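Local coordinates for protein 2,3-dihydroxybenzoate-AMP ligase (Mycobacterium smegmatis, PDB 5KEI) that belongs to the AMP-binding enzymes of the ANL clan, pairing a large N-terminal portion with a smaller C-terminal domain, at residues L267-T271 against V272-T276; T299-P303 against A304-L308; A338-V341 against R342-T346. One frame throughout, in Å; residues are numbered along the deposited sequence.

Interaction 1: L267-T271 against V272-T276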
loop_
_atom_site.group_PDB
_atom_site.type_symbol
_atom_site.label_atom_id
_atom_site.label_comp_id
_atom_site.label_asym_id
_atom_site.label_seq_id
_atom_site.Cartn_x
_atom_site.Cartn_y
_atom_site.Cartn_z
ATOM N N LEU A 267 -14.177 2.517 0.165
ATOM C CA LEU A 267 -14.321 3.853 0.736
ATOM C C LEU A 267 -14.841 4.896 -0.241
ATOM O O LEU A 267 -15.732 5.703 0.096
ATOM C CB LEU A 267 -12.978 4.305 1.312
ATOM C CG LEU A 267 -12.585 3.404 2.506
ATOM C CD1 LEU A 267 -11.271 3.777 3.108
ATOM C CD2 LEU A 267 -13.648 3.433 3.596
ATOM N N GLY A 268 -14.282 4.903 -1.443
ATOM C CA GLY A 268 -14.737 5.844 -2.442
ATOM C C GLY A 268 -16.186 5.533 -2.743
ATOM O O GLY A 268 -17.012 6.434 -2.797
ATOM N N ALA A 269 -16.496 4.249 -2.902
ATOM C CA ALA A 269 -17.876 3.824 -3.081
ATOM C C ALA A 269 -18.755 4.364 -1.939
ATOM O O ALA A 269 -19.861 4.829 -2.185
ATOM C CB ALA A 269 -17.962 2.300 -3.163
ATOM N N MET A 270 -18.253 4.343 -0.702
ATOM C CA MET A 270 -19.059 4.788 0.429
ATOM C C MET A 270 -19.242 6.306 0.451
ATOM O O MET A 270 -20.207 6.798 1.018
ATOM C CB MET A 270 -18.453 4.313 1.750
ATOM C CG MET A 270 -18.759 2.857 2.093
ATOM S SD MET A 270 -17.932 2.332 3.614
ATOM C CE MET A 270 -18.900 3.158 4.851
ATOM N N THR A 271 -18.336 7.053 -0.167
ATOM C CA THR A 271 -18.514 8.495 -0.214
ATOM C C THR A 271 -19.678 8.923 -1.110
ATOM O O THR A 271 -20.156 10.056 -0.979
ATOM C CB THR A 271 -17.251 9.228 -0.708
ATOM O OG1 THR A 271 -16.919 8.765 -2.019
ATOM C CG2 THR A 271 -16.076 9.012 0.241
ATOM N N VAL A 272 -20.125 8.051 -2.021
ATOM C CA VAL A 272 -21.273 8.384 -2.889
ATOM C C VAL A 272 -22.531 7.550 -2.615
ATOM O O VAL A 272 -23.495 7.604 -3.385
ATOM C CB VAL A 272 -20.957 8.221 -4.410
ATOM C CG1 VAL A 272 -19.887 9.224 -4.886
ATOM C CG2 VAL A 272 -20.610 6.765 -4.747
ATOM N N GLY A 273 -22.524 6.767 -1.540
ATOM C CA GLY A 273 -23.677 5.942 -1.216
ATOM C C GLY A 273 -23.931 4.795 -2.183
ATOM O O GLY A 273 -25.062 4.329 -2.318
ATOM N N ALA A 274 -22.868 4.329 -2.834
ATOM C CA ALA A 274 -22.942 3.160 -3.708
ATOM C C ALA A 274 -22.863 1.849 -2.931
ATOM O O ALA A 274 -22.484 1.829 -1.761
ATOM C CB ALA A 274 -21.834 3.214 -4.752
ATOM N N THR A 275 -23.216 0.748 -3.589
ATOM C CA THR A 275 -23.135 -0.572 -2.962
ATOM C C THR A 275 -21.768 -1.216 -3.219
ATOM O O THR A 275 -21.214 -1.115 -4.318
ATOM C CB THR A 275 -24.253 -1.508 -3.488
ATOM O OG1 THR A 275 -25.528 -0.865 -3.350
ATOM C CG2 THR A 275 -24.258 -2.846 -2.742
ATOM N N THR A 276 -21.223 -1.879 -2.205
ATOM C CA THR A 276 -19.992 -2.638 -2.369
ATOM C C THR A 276 -20.253 -4.123 -2.120
ATOM O O THR A 276 -20.886 -4.496 -1.127
ATOM C CB THR A 276 -18.891 -2.122 -1.416
ATOM O OG1 THR A 276 -18.461 -0.820 -1.847
ATOM C CG2 THR A 276 -17.709 -3.071 -1.394
#
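Ala-269 and Ala-274, five residues apart, bring their methyl groups together where the chain leaves helix 265-271, the two CB atoms lying 4.3 Å apart. The carbonyl oxygen of Ala-269 is gripped twice. Ala-274 N binds Ala-269 O at 3.1 Å, tilted about 31° from the carbonyl plane, while Val-272 N binds the same oxygen from the opposite face, standing well above the plane. A third, weak bond of 3.5 Å runs from Gly-273 N to Met-270 O. The left-handed backbone of Gly-273 (phi 69°) turns the chain so that the NH of Ala-274 reaches back to Ala-269 O.

Two threonine hydroxyls lie near this turn. That of Thr-276, on the strand, comes over the methyl of Ala-269, OG1 to CB 3.4 Å, a polar-to-apolar touch; chi1 of -70° keeps OG1 on the side of its own backbone N and points it at the helix. That of Thr-271 lies between backbone N and carbonyl carbon and turns down the helix to Gly-268 O; the modelled length of this bond is unusually short and therefore doubtful. The side chain of Val-272 passes Thr-271 at a slant, its CG2 settling against Ala-269 O at 3.3 Å.

Met-270 faces the other way, onto Val-50 and Phe-113, and Thr-271 packs on helix 227-240. Tyr-73 hydrogen-bonds Ala-274 O as the chain enters strand 275-278, which lies between strands 62-65 and 248-251. The six-to-one bond from Ala-274 to Ala-269, the weak inner bond from Gly-273, the left-handed glycine and the apolar alanine pair make up a Schellman motif, ending the helical crossover from strand 248-251 to its parallel neighbour 275-278.

Interaction 2: T299-P303 against A304-L308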
loop_
_atom_site.group_PDB
_atom_site.type_symbol
_atom_site.label_atom_id
_atom_site.label_comp_id
_atom_site.label_asym_id
_atom_site.label_seq_id
_atom_site.Cartn_x
_atom_site.Cartn_y
_atom_site.Cartn_z
ATOM N N THR A 299 -15.470 -2.863 -11.027
ATOM C CA THR A 299 -14.565 -3.698 -10.258
ATOM C C THR A 299 -13.119 -3.368 -10.585
ATOM O O THR A 299 -12.833 -2.638 -11.521
ATOM C CB THR A 299 -14.821 -5.199 -10.495
ATOM O OG1 THR A 299 -14.037 -5.965 -9.573
ATOM C CG2 THR A 299 -14.473 -5.607 -11.925
ATOM N N ALA A 300 -12.202 -3.895 -9.788
ATOM C CA ALA A 300 -10.790 -3.682 -10.031
ATOM C C ALA A 300 -10.097 -5.027 -10.060
ATOM O O ALA A 300 -10.377 -5.894 -9.227
ATOM C CB ALA A 300 -10.184 -2.777 -8.961
ATOM N N LEU A 301 -9.205 -5.195 -11.034
ATOM C CA LEU A 301 -8.458 -6.440 -11.211
ATOM C C LEU A 301 -6.997 -6.147 -11.521
ATOM O O LEU A 301 -6.595 -5.005 -11.706
ATOM C CB LEU A 301 -9.052 -7.291 -12.350
ATOM C CG LEU A 301 -10.534 -7.660 -12.331
ATOM C CD1 LEU A 301 -10.928 -8.340 -13.615
ATOM C CD2 LEU A 301 -10.834 -8.548 -11.137
ATOM N N VAL A 302 -6.216 -7.213 -11.610
ATOM C CA VAL A 302 -4.817 -7.123 -11.968
ATOM C C VAL A 302 -4.773 -7.661 -13.409
ATOM O O VAL A 302 -5.722 -8.325 -13.824
ATOM C CB VAL A 302 -3.949 -7.926 -10.949
ATOM C CG1 VAL A 302 -3.823 -9.411 -11.324
ATOM C CG2 VAL A 302 -2.602 -7.287 -10.729
ATOM N N PRO A 303 -3.729 -7.330 -14.197
ATOM C CA PRO A 303 -3.739 -7.754 -15.605
ATOM C C PRO A 303 -3.872 -9.267 -15.851
ATOM O O PRO A 303 -4.609 -9.656 -16.762
ATOM C CB PRO A 303 -2.387 -7.263 -16.118
ATOM C CG PRO A 303 -2.122 -6.039 -15.304
ATOM C CD PRO A 303 -2.645 -6.361 -13.932
ATOM N N ALA A 304 -3.172 -10.098 -15.080
ATOM C CA ALA A 304 -3.313 -11.552 -15.217
ATOM C C ALA A 304 -4.775 -11.985 -15.095
ATOM O O ALA A 304 -5.238 -12.827 -15.849
ATOM C CB ALA A 304 -2.446 -12.294 -14.161
ATOM N N LEU A 305 -5.495 -11.398 -14.142
ATOM C CA LEU A 305 -6.866 -11.807 -13.882
ATOM C C LEU A 305 -7.842 -11.199 -14.877
ATOM O O LEU A 305 -8.843 -11.826 -15.236
ATOM C CB LEU A 305 -7.272 -11.437 -12.459
ATOM C CG LEU A 305 -8.583 -12.071 -12.003
ATOM C CD1 LEU A 305 -8.607 -13.560 -12.308
ATOM C CD2 LEU A 305 -8.825 -11.821 -10.527
ATOM N N ALA A 306 -7.559 -9.977 -15.320
ATOM C CA ALA A 306 -8.382 -9.343 -16.338
ATOM C C ALA A 306 -8.327 -10.156 -17.638
ATOM O O ALA A 306 -9.349 -10.360 -18.303
ATOM C CB ALA A 306 -7.934 -7.910 -16.576
ATOM N N LYS A 307 -7.131 -10.629 -17.986
ATOM C CA LYS A 307 -6.932 -11.405 -19.204
ATOM C C LYS A 307 -7.645 -12.755 -19.113
ATOM O O LYS A 307 -8.279 -13.196 -20.067
ATOM C CB LYS A 307 -5.430 -11.598 -19.486
ATOM C CG LYS A 307 -5.151 -12.493 -20.681
ATOM C CD LYS A 307 -3.764 -12.286 -21.292
ATOM C CE LYS A 307 -2.618 -12.587 -20.338
ATOM N NZ LYS A 307 -1.267 -12.393 -20.995
ATOM N N LEU A 308 -7.547 -13.395 -17.953
ATOM C CA LEU A 308 -8.246 -14.650 -17.707
ATOM C C LEU A 308 -9.767 -14.495 -17.863
ATOM O O LEU A 308 -10.389 -15.319 -18.520
ATOM C CB LEU A 308 -7.884 -15.190 -16.314
ATOM C CG LEU A 308 -8.486 -16.538 -15.910
ATOM C CD1 LEU A 308 -7.938 -17.654 -16.768
ATOM C CD2 LEU A 308 -8.287 -16.840 -14.416
#
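The first turn of helix 303-310 begins directly at the end of strand 298-301, with Val-302 at the N-cap and its carbonyl facing Leu-305 and Ala-306. Ala-306 N meets Val-302 O at 2.9 Å in a nearly straight approach to the carbonyl; Leu-305 N adds a weak, strongly bent bond to the same oxygen. One residue on, Lys-307 N binds Pro-303 O at 3.0 Å. Proline suits this first helical position, where its nitrogen has no hydrogen to give. This is the strand-to-helix junction of a beta-alpha-beta crossover, since the chain returns as strand 325-328, parallel and adjacent to 298-301.

Leu-301, the last strand residue, reaches forward to the first turn of the helix. Its CD2 touches Leu-305 CD2 at 3.9 Å, the two side chains crossing at about a right angle, and its CD1 lies over Ala-306 CA, also at 3.9 Å. With chi1 of -168°, Leu-305 sends CG away from its backbone N, which brings the branch to Leu-301. On the outer side Val-302 CG1 rests 4.2 Å from Leu-305 CB. Leu-301 also packs on Leu-326 and Trp-309, while Lys-307 NZ has a long, weak ion pair with Asp-337.

Interaction 3: A338-V341 against R342-T346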
loop_
_atom_site.group_PDB
_atom_site.type_symbol
_atom_site.label_atom_id
_atom_site.label_comp_id
_atom_site.label_asym_id
_atom_site.label_seq_id
_atom_site.Cartn_x
_atom_site.Cartn_y
_atom_site.Cartn_z
ATOM N N ALA A 338 -4.801 -5.200 -23.183
ATOM C CA ALA A 338 -5.798 -4.134 -23.070
ATOM C C ALA A 338 -6.815 -4.271 -24.174
ATOM O O ALA A 338 -8.020 -4.123 -23.934
ATOM C CB ALA A 338 -5.155 -2.770 -23.119
ATOM N N ALA A 339 -6.324 -4.575 -25.378
ATOM C CA ALA A 339 -7.195 -4.750 -26.538
ATOM C C ALA A 339 -8.186 -5.859 -26.278
ATOM O O ALA A 339 -9.397 -5.682 -26.481
ATOM C CB ALA A 339 -6.373 -5.056 -27.809
ATOM N N LEU A 340 -7.663 -7.002 -25.834
ATOM C CA LEU A 340 -8.494 -8.172 -25.534
ATOM C C LEU A 340 -9.566 -7.832 -24.516
ATOM O O LEU A 340 -10.744 -8.143 -24.692
ATOM C CB LEU A 340 -7.651 -9.327 -25.003
ATOM C CG LEU A 340 -8.420 -10.603 -24.652
ATOM C CD1 LEU A 340 -8.996 -11.210 -25.911
ATOM C CD2 LEU A 340 -7.497 -11.589 -23.974
ATOM N N VAL A 341 -9.137 -7.172 -23.452
ATOM C CA VAL A 341 -10.033 -6.820 -22.373
ATOM C C VAL A 341 -11.190 -5.945 -22.841
ATOM O O VAL A 341 -12.336 -6.196 -22.480
ATOM C CB VAL A 341 -9.272 -6.109 -21.251
ATOM C CG1 VAL A 341 -10.240 -5.371 -20.321
ATOM C CG2 VAL A 341 -8.423 -7.112 -20.501
ATOM N N ARG A 342 -10.935 -4.924 -23.645
ATOM C CA ARG A 342 -12.082 -4.100 -24.009
ATOM C C ARG A 342 -12.670 -4.466 -25.369
ATOM O O ARG A 342 -13.348 -3.672 -26.002
ATOM C CB ARG A 342 -11.739 -2.604 -23.929
ATOM C CG ARG A 342 -10.573 -2.123 -24.700
ATOM C CD ARG A 342 -10.288 -0.673 -24.307
ATOM N NE ARG A 342 -11.449 0.199 -24.500
ATOM C CZ ARG A 342 -11.896 0.618 -25.688
ATOM N NH1 ARG A 342 -11.300 0.238 -26.822
ATOM N NH2 ARG A 342 -12.958 1.411 -25.744
ATOM N N GLY A 343 -12.428 -5.694 -25.799
ATOM C CA GLY A 343 -13.159 -6.243 -26.922
ATOM C C GLY A 343 -14.012 -7.396 -26.428
ATOM O O GLY A 343 -15.024 -7.745 -27.026
ATOM N N ALA A 344 -13.600 -7.977 -25.305
ATOM C CA ALA A 344 -14.234 -9.177 -24.782
ATOM C C ALA A 344 -14.970 -8.940 -23.461
ATOM O O ALA A 344 -15.849 -9.721 -23.101
ATOM C CB ALA A 344 -13.196 -10.271 -24.613
ATOM N N LEU A 345 -14.620 -7.876 -22.740
ATOM C CA LEU A 345 -15.219 -7.625 -21.419
ATOM C C LEU A 345 -16.054 -6.352 -21.341
ATOM O O LEU A 345 -17.222 -6.399 -20.969
ATOM C CB LEU A 345 -14.137 -7.561 -20.336
ATOM C CG LEU A 345 -13.457 -8.855 -19.895
ATOM C CD1 LEU A 345 -12.516 -8.560 -18.725
ATOM C CD2 LEU A 345 -14.497 -9.898 -19.508
ATOM N N THR A 346 -15.434 -5.221 -21.659
ATOM C CA THR A 346 -16.067 -3.910 -21.570
ATOM C C THR A 346 -15.117 -2.854 -22.145
ATOM O O THR A 346 -13.915 -2.872 -21.854
ATOM C CB THR A 346 -16.452 -3.513 -20.101
ATOM O OG1 THR A 346 -16.927 -2.161 -20.081
ATOM C CG2 THR A 346 -15.254 -3.630 -19.143
#
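This is a helix C-terminus, the last turns of helix 335-344 in the unit strand 325-328, helix 335-344, strand 349-354, where Leu-340 and Val-341 offer their carbonyls to residues 343-346. Regular helical bonding still holds between Arg-342 N and Ala-338 O, 3.0 Å apart. Beyond it the pattern doubles up. Leu-340 O takes Ala-344 N at 2.9 Å almost head-on and Gly-343 N from above its carbonyl plane; Val-341 O takes Leu-345 N at 2.8 Å and, more weakly, Thr-346 N at 3.3 Å.

Two side chains start close against these carbonyls: Ala-344 CB sits 3.2 Å from Leu-340 O, and Leu-345 CB is 3.1 Å from Val-341 O. Farther out, the branches of Val-341 and Leu-345 meet CG1 to CD1 at 4.2 Å and continue onto Leu-326, so this face of the helix turns to the sheet. Arg-342 takes another course: its CG stands between backbone N and carbonyl carbon (chi1 55°), which lays it 3.3 Å from Ala-338 O. A bend at chi3 (-56°) then turns the guanidinium to outside partners, NE to Pro-347 O and NH1 to Glu-373 of helix 369-374 in a salt bridge.

Two carbonyls at the end of the helix thus share out four NH groups as the turns open. The positive charge of Arg-342 is met by Glu-373 and its NE is held by a backbone carbonyl, which ties the helix end both to the segment that follows and to helix 369-374.

Overall arrangement
All three contacts are local turns of the AMP-binding enzyme range, each at a helix end joined to the same mixed sheet. Interactions 1 and 3 close helices, whereas interaction 2 starts one. Interaction 1 is largely buried and relies on backbone bonds and small side chains; interactions 2 and 3 are partly buried. Interaction 2 adds leucine packing, and interaction 3, nearer the surface, an arginine whose charge is paired outside the contact, on helix 369-374. Interactions 2 and 3 have centres about 11 Å apart and touch through neighbouring helices: Leu-345 CD1 lies 3.7 Å from Ala-306 O. Interaction 1 touches neither, its nearest atoms being about 9 Å from interaction 2 and 16 Å from interaction 3.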